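Local coordinates for penicillin-binding protein activator LpoB (Salmonella enterica subsp. enterica serovar Typhimurium, PDB 4Q6V), which probably regulates peptidoglycan synthesis as an outer-membrane lipoprotein essential for the function of penicillin-binding protein 1B, and is represented here by its C-terminal domain, at residues S12-A17 with N50-N55; E46-A51 with Y98-S103; Q71-S76 with A91-A96; G82-A87 with Q114-L119. All coordinates share one frame; numbering follows the deposited sequence.

Interaction 1 (S12-A17 with N50-N55); sequences SKMLQA and NALANN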
# COMPACT_ATOMS: atom_id res chain seq x y z
N SER A 12 -12.46 0.10 -3.55
CA SER A 12 -13.52 0.03 -4.55
C SER A 12 -13.40 1.16 -5.54
O SER A 12 -13.52 0.88 -6.72
CB SER A 12 -14.88 0.09 -3.83
OG SER A 12 -15.92 0.05 -4.77
N LYS A 13 -13.10 2.37 -5.08
CA LYS A 13 -12.90 3.51 -5.94
C LYS A 13 -11.59 3.43 -6.74
O LYS A 13 -11.48 3.96 -7.85
CB LYS A 13 -12.82 4.78 -5.13
CG LYS A 13 -14.09 5.15 -4.39
CD LYS A 13 -13.91 6.23 -3.32
CE LYS A 13 -13.09 7.40 -3.85
NZ LYS A 13 -12.78 8.42 -2.81
N MSE A 14 -10.59 2.76 -6.16
CA MSE A 14 -9.31 2.59 -6.88
C MSE A 14 -9.49 1.61 -8.02
O MSE A 14 -8.91 1.77 -9.07
CB MSE A 14 -8.25 2.06 -5.94
CG MSE A 14 -6.87 1.96 -6.59
SE MSE A 14 -5.75 0.91 -5.38
CE MSE A 14 -6.29 -0.87 -5.97
N LEU A 15 -10.36 0.62 -7.83
CA LEU A 15 -10.61 -0.40 -8.82
C LEU A 15 -11.46 0.10 -9.98
O LEU A 15 -11.46 -0.52 -11.04
CB LEU A 15 -11.29 -1.60 -8.18
CG LEU A 15 -10.37 -2.47 -7.32
CD1 LEU A 15 -11.16 -3.59 -6.64
CD2 LEU A 15 -9.28 -3.07 -8.17
N GLN A 16 -12.13 1.23 -9.79
CA GLN A 16 -12.98 1.84 -10.82
C GLN A 16 -12.23 2.85 -11.66
O GLN A 16 -12.72 3.31 -12.71
CB GLN A 16 -14.18 2.49 -10.16
CG GLN A 16 -15.07 1.57 -9.33
CD GLN A 16 -16.18 2.32 -8.57
OE1 GLN A 16 -16.50 3.48 -8.88
NE2 GLN A 16 -16.78 1.69 -7.56
N ALA A 17 -11.03 3.22 -11.22
CA ALA A 17 -10.24 4.24 -11.90
C ALA A 17 -9.58 3.68 -13.14
O ALA A 17 -9.06 2.55 -13.11
CB ALA A 17 -9.20 4.80 -10.96
N ASN A 50 -5.89 -7.82 2.42
CA ASN A 50 -7.11 -8.62 2.25
C ASN A 50 -8.13 -7.98 1.36
O ASN A 50 -8.60 -8.60 0.41
CB ASN A 50 -7.68 -8.99 3.62
CG ASN A 50 -6.82 -10.00 4.34
OD1 ASN A 50 -6.51 -9.86 5.52
ND2 ASN A 50 -6.41 -11.04 3.63
N ALA A 51 -8.42 -6.71 1.62
CA ALA A 51 -9.31 -5.93 0.78
C ALA A 51 -8.87 -5.95 -0.70
O ALA A 51 -9.70 -5.99 -1.60
CB ALA A 51 -9.44 -4.49 1.25
N LEU A 52 -7.55 -5.95 -0.92
CA LEU A 52 -7.01 -5.93 -2.27
C LEU A 52 -7.01 -7.28 -2.95
O LEU A 52 -7.25 -7.35 -4.17
CB LEU A 52 -5.59 -5.39 -2.22
CG LEU A 52 -5.50 -3.91 -1.87
CD1 LEU A 52 -4.09 -3.56 -1.45
CD2 LEU A 52 -5.96 -3.04 -3.03
N ALA A 53 -6.70 -8.34 -2.18
CA ALA A 53 -6.74 -9.71 -2.67
C ALA A 53 -8.15 -10.21 -2.95
O ALA A 53 -8.30 -11.11 -3.77
CB ALA A 53 -6.08 -10.66 -1.67
N ASN A 54 -9.15 -9.64 -2.29
CA ASN A 54 -10.53 -10.09 -2.40
C ASN A 54 -11.29 -9.29 -3.44
O ASN A 54 -12.01 -9.87 -4.25
CB ASN A 54 -11.26 -9.99 -1.03
CG ASN A 54 -10.70 -10.97 0.00
OD1 ASN A 54 -9.91 -11.88 -0.30
ND2 ASN A 54 -11.10 -10.79 1.26
N ASN A 55 -11.13 -7.97 -3.40
CA ASN A 55 -11.67 -7.10 -4.46
C ASN A 55 -10.63 -6.78 -5.52
O ASN A 55 -9.60 -6.18 -5.24
CB ASN A 55 -12.25 -5.80 -3.91
CG ASN A 55 -13.24 -6.01 -2.77
OD1 ASN A 55 -13.22 -5.26 -1.79
ND2 ASN A 55 -14.11 -7.02 -2.88

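Interaction 2 (E46-A51 with Y98-S103); sequences ETLRNA and YVLYSS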
# COMPACT_ATOMS: atom_id res chain seq x y z
N GLU A 46 -2.33 -5.82 6.92
CA GLU A 46 -3.05 -7.09 6.67
C GLU A 46 -4.47 -6.87 6.19
O GLU A 46 -4.92 -7.48 5.22
CB GLU A 46 -3.05 -8.01 7.88
CG GLU A 46 -1.76 -8.83 8.02
CD GLU A 46 -1.58 -9.88 6.92
OE1 GLU A 46 -2.57 -10.56 6.58
OE2 GLU A 46 -0.47 -10.04 6.35
N THR A 47 -5.17 -5.97 6.86
CA THR A 47 -6.52 -5.62 6.42
C THR A 47 -6.53 -5.17 4.96
O THR A 47 -7.39 -5.54 4.18
CB THR A 47 -7.14 -4.54 7.35
OG1 THR A 47 -7.28 -5.09 8.66
CG2 THR A 47 -8.50 -4.07 6.87
N LEU A 48 -5.57 -4.32 4.62
CA LEU A 48 -5.48 -3.70 3.34
C LEU A 48 -5.22 -4.79 2.29
O LEU A 48 -5.85 -4.80 1.23
CB LEU A 48 -4.32 -2.67 3.31
CG LEU A 48 -4.23 -1.87 1.99
CD1 LEU A 48 -5.55 -1.29 1.57
CD2 LEU A 48 -3.14 -0.80 2.08
N ARG A 49 -4.27 -5.66 2.58
CA ARG A 49 -3.85 -6.73 1.66
C ARG A 49 -5.07 -7.61 1.38
O ARG A 49 -5.32 -8.06 0.24
CB ARG A 49 -2.68 -7.50 2.23
CG ARG A 49 -1.33 -6.79 2.19
CD ARG A 49 -0.27 -7.60 2.92
NE ARG A 49 -0.15 -8.92 2.32
CZ ARG A 49 0.73 -9.29 1.39
NH1 ARG A 49 1.64 -8.46 0.94
NH2 ARG A 49 0.71 -10.53 0.90
N ASN A 50 -5.89 -7.82 2.42
CA ASN A 50 -7.11 -8.62 2.25
C ASN A 50 -8.13 -7.98 1.36
O ASN A 50 -8.60 -8.60 0.41
CB ASN A 50 -7.68 -8.99 3.62
CG ASN A 50 -6.82 -10.00 4.34
OD1 ASN A 50 -6.51 -9.86 5.52
ND2 ASN A 50 -6.41 -11.04 3.63
N ALA A 51 -8.42 -6.71 1.62
CA ALA A 51 -9.31 -5.93 0.78
C ALA A 51 -8.87 -5.95 -0.70
O ALA A 51 -9.70 -5.99 -1.60
CB ALA A 51 -9.44 -4.49 1.25
N TYR A 98 2.20 -2.17 -10.22
CA TYR A 98 1.81 -1.08 -9.38
C TYR A 98 2.45 -1.12 -8.01
O TYR A 98 2.78 -2.18 -7.48
CB TYR A 98 0.28 -1.06 -9.21
CG TYR A 98 -0.55 -1.08 -10.47
CD1 TYR A 98 -0.78 0.08 -11.21
CD2 TYR A 98 -1.12 -2.25 -10.91
CE1 TYR A 98 -1.56 0.05 -12.35
CE2 TYR A 98 -1.89 -2.29 -12.05
CZ TYR A 98 -2.11 -1.14 -12.77
OH TYR A 98 -2.89 -1.22 -13.91
N VAL A 99 2.63 0.08 -7.45
CA VAL A 99 2.93 0.22 -6.03
C VAL A 99 1.85 1.00 -5.33
O VAL A 99 1.44 2.10 -5.79
CB VAL A 99 4.32 0.87 -5.80
CG1 VAL A 99 4.49 1.26 -4.36
CG2 VAL A 99 5.43 -0.07 -6.18
N LEU A 100 1.39 0.48 -4.20
CA LEU A 100 0.41 1.19 -3.38
C LEU A 100 1.01 1.75 -2.10
O LEU A 100 1.51 0.97 -1.25
CB LEU A 100 -0.81 0.31 -3.11
CG LEU A 100 -1.94 0.96 -2.30
CD1 LEU A 100 -2.55 2.12 -3.02
CD2 LEU A 100 -3.02 -0.09 -2.08
N TYR A 101 1.00 3.07 -2.00
CA TYR A 101 1.36 3.71 -0.75
C TYR A 101 0.13 4.05 0.07
O TYR A 101 -0.87 4.45 -0.51
CB TYR A 101 2.19 4.94 -1.01
CG TYR A 101 3.38 4.77 -1.92
CD1 TYR A 101 4.62 4.37 -1.42
CD2 TYR A 101 3.28 5.10 -3.28
CE1 TYR A 101 5.73 4.25 -2.25
CE2 TYR A 101 4.39 5.01 -4.11
CZ TYR A 101 5.60 4.59 -3.59
OH TYR A 101 6.68 4.45 -4.43
N SER A 102 0.22 3.92 1.39
CA SER A 102 -0.81 4.37 2.31
C SER A 102 -0.24 4.83 3.66
O SER A 102 0.84 4.39 4.11
CB SER A 102 -1.88 3.27 2.46
OG SER A 102 -1.32 2.12 3.02
N SER A 103 -0.97 5.74 4.31
CA SER A 103 -0.54 6.26 5.60
C SER A 103 -1.71 6.80 6.36
O SER A 103 -2.65 7.24 5.72
CB SER A 103 0.50 7.38 5.45
OG SER A 103 -0.15 8.54 4.98

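Interaction 3 (Q71-S76 with A91-A96); sequences QQLGLS and ARNVGA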
# COMPACT_ATOMS: atom_id res chain seq x y z
N GLN A 71 17.21 -7.54 0.11
CA GLN A 71 18.53 -8.07 0.34
C GLN A 71 19.34 -8.05 -0.99
O GLN A 71 20.52 -7.68 -1.00
CB GLN A 71 18.41 -9.48 0.88
CG GLN A 71 19.75 -10.18 0.99
CD GLN A 71 19.63 -11.57 1.53
OE1 GLN A 71 18.94 -12.43 0.93
NE2 GLN A 71 20.29 -11.82 2.67
N GLN A 72 18.71 -8.41 -2.10
CA GLN A 72 19.36 -8.32 -3.41
C GLN A 72 19.75 -6.90 -3.83
O GLN A 72 20.67 -6.74 -4.67
CB GLN A 72 18.52 -8.97 -4.48
CG GLN A 72 18.17 -10.41 -4.21
CD GLN A 72 16.99 -10.86 -5.04
OE1 GLN A 72 16.38 -10.08 -5.77
NE2 GLN A 72 16.64 -12.13 -4.88
N LEU A 73 19.11 -5.87 -3.26
CA LEU A 73 19.38 -4.49 -3.59
C LEU A 73 20.27 -3.78 -2.55
O LEU A 73 20.57 -2.60 -2.71
CB LEU A 73 18.06 -3.73 -3.77
CG LEU A 73 17.54 -3.73 -5.21
CD1 LEU A 73 17.22 -5.14 -5.72
CD2 LEU A 73 16.31 -2.84 -5.30
N GLY A 74 20.68 -4.49 -1.50
CA GLY A 74 21.60 -4.00 -0.47
C GLY A 74 20.92 -3.09 0.55
O GLY A 74 21.57 -2.29 1.23
N LEU A 75 19.60 -3.15 0.61
CA LEU A 75 18.83 -2.33 1.55
C LEU A 75 18.86 -3.04 2.90
O LEU A 75 19.06 -4.23 2.99
CB LEU A 75 17.39 -2.09 1.08
CG LEU A 75 17.25 -1.37 -0.26
CD1 LEU A 75 15.78 -1.18 -0.60
CD2 LEU A 75 18.01 -0.05 -0.21
N SER A 76 18.71 -2.28 3.98
CA SER A 76 18.57 -2.83 5.31
C SER A 76 17.31 -3.72 5.33
O SER A 76 16.32 -3.45 4.68
CB SER A 76 18.45 -1.71 6.31
OG SER A 76 17.92 -2.18 7.50
N ALA A 91 9.98 -2.90 -6.83
CA ALA A 91 8.88 -3.29 -7.69
C ALA A 91 9.42 -3.94 -8.93
O ALA A 91 8.88 -4.96 -9.40
CB ALA A 91 8.05 -2.07 -8.03
N ARG A 92 10.51 -3.40 -9.48
CA ARG A 92 11.07 -3.94 -10.75
C ARG A 92 11.68 -5.32 -10.60
O ARG A 92 11.49 -6.19 -11.47
CB ARG A 92 12.08 -2.96 -11.34
CG ARG A 92 11.45 -1.64 -11.77
CD ARG A 92 12.26 -0.97 -12.89
NE ARG A 92 11.52 0.13 -13.54
CZ ARG A 92 11.75 1.42 -13.31
NH1 ARG A 92 12.69 1.85 -12.47
NH2 ARG A 92 11.01 2.33 -13.95
N ASN A 93 12.37 -5.54 -9.47
CA ASN A 93 12.91 -6.86 -9.17
C ASN A 93 11.86 -7.92 -9.03
O ASN A 93 12.12 -9.03 -9.46
CB ASN A 93 13.79 -6.83 -7.91
CG ASN A 93 15.28 -6.93 -8.22
OD1 ASN A 93 16.06 -7.49 -7.44
ND2 ASN A 93 15.69 -6.40 -9.38
N VAL A 94 10.70 -7.60 -8.44
CA VAL A 94 9.66 -8.59 -8.11
C VAL A 94 8.57 -8.74 -9.15
O VAL A 94 7.65 -9.57 -9.00
CB VAL A 94 9.00 -8.28 -6.74
CG1 VAL A 94 10.05 -8.35 -5.65
CG2 VAL A 94 8.27 -6.91 -6.72
N GLY A 95 8.63 -7.90 -10.18
CA GLY A 95 7.67 -7.95 -11.27
C GLY A 95 6.32 -7.26 -11.04
O GLY A 95 5.29 -7.62 -11.61
N ALA A 96 6.31 -6.22 -10.21
CA ALA A 96 5.04 -5.55 -9.86
C ALA A 96 4.74 -4.48 -10.89
O ALA A 96 5.66 -3.77 -11.33
CB ALA A 96 5.16 -4.96 -8.48

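Interaction 4 (G82-A87 with Q114-L119); sequences GTRSKA and QMQLML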
# COMPACT_ATOMS: atom_id res chain seq x y z
N GLY A 82 10.05 3.56 2.33
CA GLY A 82 9.51 4.93 2.37
C GLY A 82 9.52 5.57 0.99
O GLY A 82 8.45 5.90 0.45
N THR A 83 10.72 5.71 0.41
CA THR A 83 10.92 6.63 -0.72
C THR A 83 10.43 5.97 -1.99
O THR A 83 10.21 4.78 -2.02
CB THR A 83 12.37 7.17 -0.85
OG1 THR A 83 13.19 6.23 -1.52
CG2 THR A 83 12.96 7.52 0.51
N ARG A 84 10.22 6.76 -3.03
CA ARG A 84 9.71 6.26 -4.29
C ARG A 84 10.78 5.46 -5.05
O ARG A 84 10.50 4.46 -5.73
CB ARG A 84 9.13 7.42 -5.11
CG ARG A 84 7.93 8.10 -4.51
CD ARG A 84 7.29 9.09 -5.49
NE ARG A 84 6.14 9.74 -4.87
CZ ARG A 84 5.45 10.76 -5.41
NH1 ARG A 84 5.79 11.26 -6.60
NH2 ARG A 84 4.42 11.27 -4.76
N SER A 85 12.04 5.88 -4.96
CA SER A 85 13.08 5.22 -5.74
C SER A 85 13.38 3.84 -5.19
O SER A 85 13.71 2.94 -5.94
CB SER A 85 14.36 6.09 -5.76
OG SER A 85 14.92 6.24 -4.46
N LYS A 86 13.27 3.67 -3.88
CA LYS A 86 13.41 2.34 -3.27
C LYS A 86 12.22 1.44 -3.63
O LYS A 86 12.38 0.27 -3.90
CB LYS A 86 13.52 2.43 -1.76
CG LYS A 86 14.88 2.91 -1.26
CD LYS A 86 14.89 2.99 0.25
CE LYS A 86 16.10 3.75 0.77
NZ LYS A 86 16.15 3.68 2.26
N ALA A 87 11.03 2.01 -3.67
CA ALA A 87 9.82 1.25 -3.97
C ALA A 87 9.81 0.77 -5.41
O ALA A 87 9.48 -0.37 -5.71
CB ALA A 87 8.58 2.06 -3.64
N GLN A 114 -4.89 8.00 3.81
CA GLN A 114 -4.64 8.45 2.44
C GLN A 114 -3.87 7.38 1.70
O GLN A 114 -3.00 6.73 2.28
CB GLN A 114 -3.91 9.79 2.42
CG GLN A 114 -4.78 10.93 2.93
CD GLN A 114 -4.04 12.14 3.46
OE1 GLN A 114 -2.85 12.07 3.77
NE2 GLN A 114 -4.75 13.27 3.57
N MSE A 115 -4.22 7.21 0.43
CA MSE A 115 -3.60 6.14 -0.37
C MSE A 115 -3.25 6.69 -1.71
O MSE A 115 -3.88 7.60 -2.21
CB MSE A 115 -4.57 4.96 -0.53
CG MSE A 115 -4.77 4.22 0.79
SE MSE A 115 -5.84 2.57 0.57
CE MSE A 115 -7.12 3.33 -0.68
N GLN A 116 -2.18 6.17 -2.32
CA GLN A 116 -1.80 6.53 -3.66
C GLN A 116 -1.27 5.33 -4.46
O GLN A 116 -0.51 4.51 -3.94
CB GLN A 116 -0.77 7.61 -3.60
CG GLN A 116 -0.97 8.57 -2.43
CD GLN A 116 0.32 9.22 -2.13
OE1 GLN A 116 0.78 10.04 -2.94
NE2 GLN A 116 0.92 8.85 -0.99
N LEU A 117 -1.69 5.23 -5.72
CA LEU A 117 -1.27 4.12 -6.58
C LEU A 117 -0.33 4.56 -7.67
O LEU A 117 -0.72 5.34 -8.58
CB LEU A 117 -2.50 3.44 -7.18
CG LEU A 117 -2.22 2.18 -7.98
CD1 LEU A 117 -1.86 1.04 -7.05
CD2 LEU A 117 -3.44 1.87 -8.82
N MSE A 118 0.88 4.01 -7.64
CA MSE A 118 1.94 4.39 -8.57
C MSE A 118 2.09 3.35 -9.65
O MSE A 118 2.30 2.16 -9.39
CB MSE A 118 3.25 4.64 -7.80
CG MSE A 118 4.39 4.89 -8.75
SE MSE A 118 5.97 5.53 -7.82
CE MSE A 118 6.65 3.75 -7.33
N LEU A 119 2.01 3.76 -10.90
CA LEU A 119 2.44 2.92 -12.05
C LEU A 119 3.95 2.76 -12.10
O LEU A 119 4.67 3.75 -12.22
CB LEU A 119 1.93 3.52 -13.35
CG LEU A 119 2.02 2.65 -14.62
CD1 LEU A 119 1.00 1.50 -14.56
CD2 LEU A 119 1.80 3.51 -15.87

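Interaction 1 (S12-A17 with N50-N55)
L15 and M14 reach from the last turn of helix 3-15 to the end of helix 41-54, each with its own partner. L15 places CD1 against the backbone of N55, 3.3 Å from N55 O, and the same methyl lies 3.7 Å from N55 CB. Beside this, selenomethionine M14 brings its terminal CE to 3.7 Å from L52 CD2, the two side chains crossing at about a right angle. One half of the contact is apolar packing; the other sets a leucine methyl against a backbone carbonyl.

Torsions explain the reach of M14. CG stands anti to the backbone N (chi1 -176°), which carries the chain out toward L52, and a bend at chi3 (84°) turns CE toward L52 CD2. On the other side, N55 is the first residue to leave helical geometry, yet its N still donates to A51 O at 3.0 Å, which ties the carbonyl-bearing residue to the last turn. N55 is poorly ordered, so its contact is less sharply defined than that of L52.

F58 touches M14, L15 and L52 alike. The two helix ends lie on one sheet face that runs from L26 and V28 of strand 25-35, under L52, across strands 98-106 and 112-119 to W127 of strand 125-132, which packs on M14.

Interaction 2 (E46-A51 with Y98-S103)
L48 of helix 41-54 meets strand 98-106 through a single methyl, CD2, which lies near two residues on the same side of the strand. The apolar part is the approach of L48 CD2 to L100 CD2, 4.2 Å, a loose meeting of two leucine branches. The closer neighbour is polar: S102 OG stands 3.6 Å from L48 CD2. S102 holds OG between its backbone N and carbonyl carbon (chi1 63°), while L48 has CG anti to the backbone N (chi1 -175°), directing the branched end at the strand. All three residues are buried.

V99 and Y101 point to the other side of the sheet. V99 CG1 covers one face of the Y101 ring, 3.6 Å above its plane and displaced toward the rim, and these two side chains meet helix 84-94 at A91 and at R84 and A87.

Hydrogen bonds hold the surrounding backbone and side chains. L100 pairs with L27 and D29 of strand 25-35, while V99 and Y101 pair with strand 112-119. R49 NH1 bonds to V61 O, tying the helix to the segment after strand 59-60.

Such packing of a helix on the middle of a sheet is typical of alpha/beta folds. Helix 41-54 is here the connection of a beta-alpha-beta unit, joining the parallel strands 25-35 and 59-60, and it covers the adjoining strand 98-106 as well.

Interaction 3 (Q71-S76 with A91-A96)
Two helix C-termini, those of helices 63-72 and 84-94, come together at the protein surface through Q72, L73 and N93. All the cross-contact is made by these three side chains, with N93 meeting both of the others. L73 lies alongside N93, the two side chains running past each other in opposite directions, and L73 CD1 comes to 3.6 Å from N93 CG. The methyl therefore rests against the amide end of the asparagine.

The second approach is between amides. Q72, with its CG beside the backbone N and the chain extended beyond it, carries its amide up to that of N93. The two side chains cross obliquely, their amide planes 62° apart. Q72 OE1 and N93 OD1 approach to 3.1 Å as modelled, although the assignment of the amide atoms is doubtful in both residues. Q72 and N93 are exposed, whereas L73 is partly covered and also packs on I90.

Each helix ends in a glycine with positive phi. G74 (phi 78°) completes a Schellman motif, with G74 N bonded to Q71 O at 3.2 Å, and this turns the chain away directly after L73. G95 (phi 81°) does the corresponding turn, and the bond from A96 N to A91 O, 3.0 Å, spans it. Beyond G74, L75 folds back onto I90.

The last turns of two consecutive helices thus touch through side chains at the surface of the alpha/beta domain, and their ends are typical of glycine C-capping: a Schellman motif at G74 and a positive-phi glycine at G95.

Interaction 4 (G82-A87 with Q114-L119)
The guanidinium of R84 and the side-chain amide of Q116 are the flat groups here, and they approach without a bond. Q116 OE1 lies 4.3 Å from R84 NH2, oblique to the guanidinium plane. At that distance the amide oxygen could at most weakly attract the positive charge.

More of the contact falls to selenomethionine M118. It leaves the strand with CG anti to the backbone N (chi1 174°) and then bends at chi3 (85°), so that its end lies beneath the first turn of the helix. CE is 4.2 Å from R84 O, and the selenium is 4.5 Å from R84 CD, so the arginine is met at both its backbone and its aliphatic chain. One turn on, A87 also turns its CB toward the strand.

T83 occupies the N-cap position before the helix. Its OG1 makes a weak hydrogen bond with S85 OG at 3.4 Å, and A87 N bonds weakly to T83 O. Farther around the turn, K86 NZ forms a salt bridge with D79, fixing the start of the helix to the loop before it.

Y101 of strand 98-106 packs against both A87 and M118, filling in between helix and strand. This is helix-on-sheet packing of an alpha/beta domain: the N-terminal end of helix 84-94 lies over the antiparallel pair formed by strands 98-106 and 112-119, on the face away from helices 3-15 and 41-54.

From the N terminus, helix 3-15 is first joined to helix 41-54 by interaction 1, closing a loop that contains strand 25-35. Interaction 2 opens on the same helix, sharing N50 and A51, and carries the chain to strand 98-106. Interaction 3 lies nested within that loop. Interaction 4 alternates with both interaction 2 and interaction 3, linking helix 84-94 to strand 112-119. Interactions 1 and 2 meet at L52 and L100, interactions 2 and 4 through the paired backbones of 98-103 and 114-119, and interactions 2 and 3 where V99 touches A91. Interactions 1 and 2 lie on one sheet face and interaction 4 on the other, while interaction 3 joins helix 63-72 to helix 84-94 at the surface.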